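Local coordinates for biofilm-associated surface protein (Staphylococcus aureus, PDB 7C7U), which mediates biofilm formation as a cell wall-anchored surface protein, acting as a switch for functional amyloid formation that is probably controlled by calcium, at residues 431-436 and 456-461. Sequence-based numbering, arbitrary orientation.
Sequences PLVGKP and EGAATQ. With CA (calcium ion), chain G.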
# COMPACT_ATOMS: atom_id res chain seq x y z
N PRO A 431 9.14 -3.66 13.00
CA PRO A 431 8.36 -2.43 13.16
C PRO A 431 6.99 -2.66 13.78
O PRO A 431 6.20 -1.72 13.90
CB PRO A 431 8.22 -1.95 11.70
CG PRO A 431 8.06 -3.27 10.93
CD PRO A 431 8.93 -4.29 11.67
N LEU A 432 6.68 -3.91 14.11
CA LEU A 432 5.42 -4.29 14.73
C LEU A 432 5.59 -4.60 16.21
O LEU A 432 4.62 -4.99 16.86
CB LEU A 432 4.82 -5.49 14.00
CG LEU A 432 4.75 -5.31 12.49
CD1 LEU A 432 4.09 -6.51 11.78
CD2 LEU A 432 4.01 -4.02 12.18
N VAL A 433 6.81 -4.47 16.74
CA VAL A 433 7.13 -4.89 18.10
C VAL A 433 7.85 -3.74 18.80
O VAL A 433 8.99 -3.42 18.46
CB VAL A 433 8.00 -6.16 18.13
CG1 VAL A 433 8.42 -6.52 19.58
CG2 VAL A 433 7.28 -7.33 17.45
N GLY A 434 7.19 -3.12 19.77
CA GLY A 434 7.78 -2.05 20.55
C GLY A 434 8.83 -2.49 21.56
O GLY A 434 9.42 -3.56 21.45
N LYS A 435 9.09 -1.64 22.55
CA LYS A 435 10.16 -1.87 23.52
C LYS A 435 9.66 -2.74 24.67
O LYS A 435 8.66 -2.40 25.31
CB LYS A 435 10.68 -0.54 24.05
CG LYS A 435 11.96 -0.63 24.86
CD LYS A 435 12.33 0.73 25.40
CE LYS A 435 13.71 0.72 26.04
NZ LYS A 435 13.94 1.99 26.80
N PRO A 436 10.33 -3.84 24.96
CA PRO A 436 9.89 -4.68 26.08
C PRO A 436 10.05 -3.94 27.40
O PRO A 436 10.91 -3.07 27.54
CB PRO A 436 10.81 -5.90 26.00
CG PRO A 436 12.06 -5.42 25.33
CD PRO A 436 11.61 -4.30 24.39
N GLU A 456 -0.75 -5.55 15.03
CA GLU A 456 -1.67 -6.58 14.54
C GLU A 456 -0.98 -7.62 13.67
O GLU A 456 -1.39 -8.79 13.66
CB GLU A 456 -2.84 -5.93 13.80
CG GLU A 456 -4.04 -6.87 13.55
CD GLU A 456 -4.11 -7.48 12.15
OE1 GLU A 456 -3.05 -7.79 11.56
OE2 GLU A 456 -5.25 -7.65 11.64
N GLY A 457 0.06 -7.25 12.94
CA GLY A 457 0.68 -8.26 12.11
C GLY A 457 1.85 -9.01 12.73
O GLY A 457 2.46 -9.85 12.06
N ALA A 458 2.18 -8.74 13.99
CA ALA A 458 3.39 -9.29 14.58
C ALA A 458 3.39 -10.81 14.54
O ALA A 458 2.35 -11.47 14.69
CB ALA A 458 3.53 -8.80 16.03
N ALA A 459 4.58 -11.37 14.31
CA ALA A 459 4.82 -12.80 14.40
C ALA A 459 4.80 -13.25 15.87
O ALA A 459 4.68 -12.45 16.80
CB ALA A 459 6.16 -13.14 13.75
N THR A 460 4.91 -14.56 16.08
CA THR A 460 5.03 -15.08 17.44
C THR A 460 6.44 -14.81 17.95
O THR A 460 7.43 -15.20 17.32
CB THR A 460 4.71 -16.58 17.49
OG1 THR A 460 3.29 -16.76 17.41
CG2 THR A 460 5.21 -17.19 18.80
N GLN A 461 6.52 -14.12 19.09
CA GLN A 461 7.80 -13.70 19.65
C GLN A 461 8.25 -14.65 20.74
O GLN A 461 7.44 -15.32 21.38
CB GLN A 461 7.71 -12.29 20.23
CG GLN A 461 6.98 -11.29 19.35
CD GLN A 461 7.80 -10.86 18.16
OE1 GLN A 461 9.00 -10.57 18.28
NE2 GLN A 461 7.17 -10.81 17.00
CA CA G . 9.96 -2.01 16.88
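The loop from helix 420-427 to strand 437-442, which carries calcium ligands, packs on the loop before strand 462-466, where its Leu432 and Val433 meet Ala458 and its neighbours. The backbone of Val433 serves the metal: its carbonyl O binds calcium at 2.3 Å, and Asp414, Asp416, Glu423, Ser430 and Glu509 complete the protein ligands. Its side chain serves the loop. With CG1 anti to the backbone N (chi1 176°), CG2 stands beside that N and lies over the face of the Gln461 amide, 3.5 Å from NE2 and 3.6 Å from CD.

Gln461 has a chain bent at chi2 (-75°), which folds its amide back toward its own loop. NE2 donates to Ala459 O at 3.0 Å, approaching from above the carbonyl plane rather than along a lone pair, with an N-H...O angle of 152°. This bond probably fixes the rotation of the amide, so that its face lies against the Val433 methyl.

Leu432 works at the other end of the contact. Its CD1 methyl comes to 3.5 Å from the carbonyl carbon of Gly457, where the lack of a side chain lets a branched residue approach the peptide itself. Closer to the backbone, Leu432 CB meets Ala458 CB at 4.1 Å, and the small methyl suits a place where the CA atoms of Leu432 and Ala458 lie 5.4 Å apart. Backbone hydrogen bonds between Leu432 and Lys455 and between Gly434 and Pro453 tie the linker to the same loop.

No hydrogen bond joins the two segments directly, so their mutual fit rests on van der Waals contact; because Val433 belongs to both this packing and the calcium shell, metal binding and the seating of the linker are probably coupled.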